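Local atomic coordinates of phosphopantetheine adenylyltransferase (Archaeoglobus fulgidus, PDB entry 3DO8), a protein that probably transfers an adenylyl group reversibly from ATP to 4'-phosphopantetheine, giving dephospho-CoA and pyrophosphate in coenzyme A biosynthesis. Residues G7-E10 with G15-K18; N57-V62 with F68-V73. All blocks are in the same frame, centred on the assembly; numbering follows the deposited sequence.

Both contacts fall in the cytidylyltransferase-like part of the chain and follow one another in series, neither nested nor crossed. Strand 3-7 ends at Gly7. The chain turns through residues 8-13 and enters helix 14-27, and contact 1 closes this short loop where Phe9 meets His16. The chain then runs through strand 31-36 and helix 38-44 to helix 51-66. Contact 2 closes the turn after that helix, joining residues 57-62 to residues 68-73, which lead into strand 71-75, outermost in this chain's sheet. The contacts also touch each other. Phe9 packs on Val58, and Lys17 on Tyr61, so helix 51-66 is joined to the loop and helix of contact 1.

Contact 1 of 2, residues G7-E10 with G15-K18; sequences GTFE and GHKK
One face of the His16 imidazole is covered by Phe9, which uses two different parts of itself. Phe9 CD1 stands 3.4 Å above the plane, offset toward the rim and closest to ND1 and CG. Phe9 CA makes a CH-pi contact over the same face, 3.9 Å from the ring centroid. The two rings are neither stacked nor edge-to-face: their planes meet at 50°, and His16 ND1 approaches the phenyl ring obliquely, 3.5 Å from Phe9 CD1. The imidazole has further aromatic neighbours. It stacks with the ring of His13 and packs edge-to-face with Trp122.

Phe9 has a positive phi of 64°, in the left-handed helical region. This turn of the main chain brings CA, as well as the phenyl ring, against the histidine. With chi1 at -61°, His16 places CG anti to its carbonyl carbon and sends the imidazole from helix 14-27 to the loop. Phe9 also packs on Val58, Ile33 and Val35. Glu10 directs its CB away from His16. Its carboxylate takes hydrogen bonds from the backbone N atoms of Val48 and Leu49 and pairs with Ser47 OG.

His13, Gly15 and His16 belong to the HxGH signature of the nucleotidyltransferase superfamily. In relatives this motif binds the phosphates of the nucleotide, and a similar role is probable here. An alanine at His16 would remove the imidazole, and Phe9 would probably be left with a gap beside CD1 and CA, while His13 and Trp122 would lose their ring partner.

No hydrogen bond joins the two segments. Across this contact the imidazole is held through one face, by dispersion and CH-pi contact, and neither of its nitrogens is spent on a bond to residues 7-10. This is consistent with a histidine positioned for a nucleotide.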
loop_
_atom_site.group_PDB
_atom_site.type_symbol
_atom_site.label_atom_id
_atom_site.label_comp_id
_atom_site.label_asym_id
_atom_site.label_seq_id
_atom_site.Cartn_x
_atom_site.Cartn_y
_atom_site.Cartn_z
ATOM N N GLY A 7 -9.045 -7.944 -9.964
ATOM C CA GLY A 7 -9.574 -6.952 -10.875
ATOM C C GLY A 7 -10.138 -7.554 -12.141
ATOM O O GLY A 7 -10.082 -8.757 -12.357
ATOM N N THR A 8 -10.710 -6.676 -12.956
ATOM C CA THR A 8 -11.161 -7.013 -14.296
ATOM C C THR A 8 -10.052 -6.694 -15.311
ATOM O O THR A 8 -9.861 -7.435 -16.236
ATOM C CB THR A 8 -12.457 -6.248 -14.636
ATOM O OG1 THR A 8 -13.502 -6.716 -13.798
ATOM C CG2 THR A 8 -12.836 -6.453 -16.077
ATOM N N PHE A 9 -9.329 -5.598 -15.104
ATOM C CA PHE A 9 -8.142 -5.237 -15.909
ATOM C C PHE A 9 -8.506 -4.980 -17.353
ATOM O O PHE A 9 -7.768 -5.393 -18.276
ATOM C CB PHE A 9 -7.024 -6.297 -15.805
ATOM C CG PHE A 9 -6.551 -6.546 -14.395
ATOM C CD1 PHE A 9 -5.703 -5.647 -13.753
ATOM C CD2 PHE A 9 -6.964 -7.673 -13.694
ATOM C CE1 PHE A 9 -5.261 -5.884 -12.432
ATOM C CE2 PHE A 9 -6.576 -7.890 -12.399
ATOM C CZ PHE A 9 -5.716 -7.013 -11.754
ATOM N N GLU A 10 -9.601 -4.257 -17.575
ATOM C CA GLU A 10 -9.987 -3.878 -18.936
ATOM C C GLU A 10 -10.300 -2.402 -19.018
ATOM O O GLU A 10 -11.294 -1.967 -18.432
ATOM C CB GLU A 10 -11.186 -4.681 -19.447
ATOM C CG GLU A 10 -11.592 -4.289 -20.881
ATOM C CD GLU A 10 -12.793 -5.009 -21.392
ATOM O OE1 GLU A 10 -13.016 -6.171 -20.993
ATOM O OE2 GLU A 10 -13.554 -4.399 -22.201
ATOM N N GLY A 15 -3.436 2.902 -13.253
ATOM C CA GLY A 15 -3.908 2.534 -11.926
ATOM C C GLY A 15 -3.625 1.077 -11.599
ATOM O O GLY A 15 -3.081 0.739 -10.529
ATOM N N HIS A 16 -4.004 0.184 -12.519
ATOM C CA HIS A 16 -3.744 -1.238 -12.332
ATOM C C HIS A 16 -2.245 -1.474 -12.158
ATOM O O HIS A 16 -1.813 -2.309 -11.359
ATOM C CB HIS A 16 -4.198 -2.105 -13.495
ATOM C CG HIS A 16 -5.662 -2.058 -13.788
ATOM N ND1 HIS A 16 -6.639 -2.428 -12.884
ATOM C CD2 HIS A 16 -6.306 -1.740 -14.934
ATOM C CE1 HIS A 16 -7.825 -2.309 -13.466
ATOM N NE2 HIS A 16 -7.647 -1.874 -14.698
ATOM N N LYS A 17 -1.437 -0.793 -12.957
ATOM C CA LYS A 17 -0.000 -0.946 -12.858
ATOM C C LYS A 17 0.545 -0.524 -11.494
ATOM O O LYS A 17 1.477 -1.163 -10.963
ATOM C CB LYS A 17 0.687 -0.274 -14.023
ATOM C CG LYS A 17 0.229 -0.887 -15.352
ATOM C CD LYS A 17 0.836 -0.174 -16.555
ATOM C CE LYS A 17 0.311 -0.720 -17.862
ATOM N NZ LYS A 17 0.860 -0.015 -19.079
ATOM N N LYS A 18 -0.062 0.492 -10.877
ATOM C CA LYS A 18 0.350 0.863 -9.523
ATOM C C LYS A 18 -0.001 -0.239 -8.537
ATOM O O LYS A 18 0.802 -0.588 -7.665
ATOM C CB LYS A 18 -0.266 2.178 -9.096
ATOM C CG LYS A 18 0.231 3.380 -9.884
ATOM C CD LYS A 18 -0.535 4.659 -9.570
ATOM C CE LYS A 18 0.213 5.886 -10.117
ATOM N NZ LYS A 18 -0.541 7.111 -9.756
#

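Contact 2 of 2, residues N57-V62 with F68-V73; sequences NVKRYV and FEPEIV
Lys59 NZ has two carboxylates nearby, but only one makes a salt bridge with it. That one is Glu56, a turn earlier on the same helix. Across the contact, Lys59 NZ lies 4.0 Å from Glu69 OE2, where opposite charges probably still attract, but beyond a salt bridge. The two chains lie side by side and point the same way, and Lys59 CD comes within 3.7 Å of Glu69 OE2. Nearer the helix, the lysine serves as an apolar group: its CG sits 3.7 Å from Ile72 CG1, and the two side chains cross at a slant.

Helix 51-66 belongs to a beta-alpha-beta crossover of the Rossmann-like nucleotidyltransferase fold. The chain leaves strand 31-36, passes through helices 38-44 and 51-66, and returns in the parallel neighbour, strand 71-75, outermost in this chain's sheet. This contact closes the turn from the second helix into that strand. Val58 and Val62, one helical turn apart, both point toward the returning chain. Val58 meets the tip of Ile72, with 4.2 Å between Val58 CG1 and Ile72 CD1.

Val62 makes the broader apolar contact. Its CG1, anti to the backbone N at chi1 174°, touches two residues at once. It lies over one face of the Phe68 ring, 4.2 Å from the centroid and 13° off the normal. It also meets Pro70 CD at 3.7 Å, and Val62 CB and CG1 both lie against Pro70 CD and CG. Phe68 sets off away from the helix at CB, but its CG lies between the backbone N and the carbonyl carbon (chi1 70°), and this brings the ring back to Val62 CG1. Ile20 and Ile24 of helix 14-27 also pack on Val62, while Ile33 of the neighbouring strand touches both Val58 and Pro70.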
loop_
_atom_site.group_PDB
_atom_site.type_symbol
_atom_site.label_atom_id
_atom_site.label_comp_id
_atom_site.label_asym_id
_atom_site.label_seq_id
_atom_site.Cartn_x
_atom_site.Cartn_y
_atom_site.Cartn_z
ATOM N N ASN A 57 -3.142 -10.545 -20.925
ATOM C CA ASN A 57 -2.645 -9.173 -20.881
ATOM C C ASN A 57 -1.914 -8.886 -19.582
ATOM O O ASN A 57 -0.841 -8.271 -19.574
ATOM C CB ASN A 57 -3.759 -8.159 -21.111
ATOM C CG ASN A 57 -4.277 -8.177 -22.555
ATOM O OD1 ASN A 57 -3.615 -8.725 -23.466
ATOM N ND2 ASN A 57 -5.479 -7.588 -22.775
ATOM N N VAL A 58 -2.481 -9.355 -18.471
ATOM C CA VAL A 58 -1.844 -9.158 -17.159
ATOM C C VAL A 58 -0.537 -9.957 -17.095
ATOM O O VAL A 58 0.504 -9.441 -16.696
ATOM C CB VAL A 58 -2.756 -9.569 -16.014
ATOM C CG1 VAL A 58 -1.991 -9.540 -14.651
ATOM C CG2 VAL A 58 -3.992 -8.643 -15.965
ATOM N N LYS A 59 -0.594 -11.199 -17.531
ATOM C CA LYS A 59 0.591 -12.063 -17.513
ATOM C C LYS A 59 1.738 -11.473 -18.322
ATOM O O LYS A 59 2.886 -11.452 -17.843
ATOM C CB LYS A 59 0.252 -13.470 -17.996
ATOM C CG LYS A 59 -0.495 -14.276 -16.954
ATOM C CD LYS A 59 -0.546 -15.758 -17.339
ATOM C CE LYS A 59 -1.435 -15.992 -18.470
ATOM N NZ LYS A 59 -1.424 -17.472 -18.853
ATOM N N ARG A 60 1.439 -10.955 -19.521
ATOM C CA ARG A 60 2.499 -10.427 -20.374
ATOM C C ARG A 60 3.117 -9.178 -19.804
ATOM O O ARG A 60 4.324 -8.928 -19.942
ATOM C CB ARG A 60 1.993 -10.137 -21.771
ATOM C CG ARG A 60 1.697 -11.355 -22.551
ATOM C CD ARG A 60 1.575 -10.997 -24.038
ATOM N NE ARG A 60 0.968 -12.101 -24.775
ATOM C CZ ARG A 60 -0.321 -12.177 -25.093
ATOM N NH1 ARG A 60 -1.164 -11.205 -24.731
ATOM N NH2 ARG A 60 -0.763 -13.241 -25.747
ATOM N N TYR A 61 2.263 -8.355 -19.202
ATOM C CA TYR A 61 2.716 -7.093 -18.572
ATOM C C TYR A 61 3.674 -7.405 -17.419
ATOM O O TYR A 61 4.779 -6.848 -17.317
ATOM C CB TYR A 61 1.526 -6.243 -18.093
ATOM C CG TYR A 61 2.015 -5.096 -17.255
ATOM C CD1 TYR A 61 2.578 -3.982 -17.850
ATOM C CD2 TYR A 61 1.984 -5.151 -15.859
ATOM C CE1 TYR A 61 3.088 -2.972 -17.114
ATOM C CE2 TYR A 61 2.487 -4.114 -15.082
ATOM C CZ TYR A 61 3.044 -3.011 -15.730
ATOM O OH TYR A 61 3.592 -1.955 -15.062
ATOM N N VAL A 62 3.244 -8.294 -16.528
ATOM C CA VAL A 62 4.086 -8.703 -15.403
ATOM C C VAL A 62 5.409 -9.355 -15.857
ATOM O O VAL A 62 6.471 -9.064 -15.303
ATOM C CB VAL A 62 3.307 -9.571 -14.408
ATOM C CG1 VAL A 62 4.251 -10.118 -13.320
ATOM C CG2 VAL A 62 2.131 -8.721 -13.813
ATOM N N PHE A 68 8.631 -12.409 -14.272
ATOM C CA PHE A 68 7.989 -13.704 -14.012
ATOM C C PHE A 68 6.544 -13.733 -14.484
ATOM O O PHE A 68 5.936 -12.686 -14.717
ATOM C CB PHE A 68 8.095 -14.076 -12.537
ATOM C CG PHE A 68 7.257 -13.249 -11.635
ATOM C CD1 PHE A 68 6.044 -13.730 -11.170
ATOM C CD2 PHE A 68 7.680 -12.005 -11.184
ATOM C CE1 PHE A 68 5.262 -12.972 -10.293
ATOM C CE2 PHE A 68 6.875 -11.252 -10.314
ATOM C CZ PHE A 68 5.690 -11.777 -9.851
ATOM N N GLU A 69 6.041 -14.944 -14.676
ATOM C CA GLU A 69 4.631 -15.153 -14.948
ATOM C C GLU A 69 3.860 -15.324 -13.629
ATOM O O GLU A 69 4.062 -16.325 -12.905
ATOM C CB GLU A 69 4.441 -16.435 -15.752
ATOM C CG GLU A 69 2.989 -16.620 -16.221
ATOM C CD GLU A 69 2.737 -18.009 -16.807
ATOM O OE1 GLU A 69 3.625 -18.489 -17.537
ATOM O OE2 GLU A 69 1.672 -18.611 -16.526
ATOM N N PRO A 70 2.942 -14.392 -13.309
ATOM C CA PRO A 70 2.210 -14.462 -12.045
ATOM C C PRO A 70 1.141 -15.549 -12.064
ATOM O O PRO A 70 0.612 -15.863 -13.124
ATOM C CB PRO A 70 1.519 -13.087 -11.958
ATOM C CG PRO A 70 1.312 -12.712 -13.371
ATOM C CD PRO A 70 2.492 -13.270 -14.150
ATOM N N GLU A 71 0.819 -16.070 -10.885
ATOM C CA GLU A 71 -0.332 -16.942 -10.721
ATOM C C GLU A 71 -1.605 -16.112 -10.944
ATOM O O GLU A 71 -1.844 -15.135 -10.211
ATOM C CB GLU A 71 -0.385 -17.573 -9.306
ATOM C CG GLU A 71 -1.643 -18.463 -9.082
ATOM C CD GLU A 71 -1.855 -18.995 -7.666
ATOM O OE1 GLU A 71 -1.386 -18.378 -6.665
ATOM O OE2 GLU A 71 -2.555 -20.051 -7.572
ATOM N N ILE A 72 -2.429 -16.548 -11.898
ATOM C CA ILE A 72 -3.748 -15.973 -12.163
ATOM C C ILE A 72 -4.821 -16.955 -11.717
ATOM O O ILE A 72 -4.796 -18.143 -12.088
ATOM C CB ILE A 72 -4.037 -15.707 -13.696
ATOM C CG1 ILE A 72 -3.007 -14.762 -14.307
ATOM C CG2 ILE A 72 -5.459 -15.148 -13.922
ATOM C CD1 ILE A 72 -2.893 -13.528 -13.651
ATOM N N VAL A 73 -5.795 -16.451 -11.002
ATOM C CA VAL A 73 -6.957 -17.261 -10.646
ATOM C C VAL A 73 -8.214 -16.541 -11.142
ATOM O O VAL A 73 -8.302 -15.309 -11.080
ATOM C CB VAL A 73 -6.988 -17.531 -9.127
ATOM C CG1 VAL A 73 -5.689 -18.228 -8.666
ATOM C CG2 VAL A 73 -7.155 -16.277 -8.382
#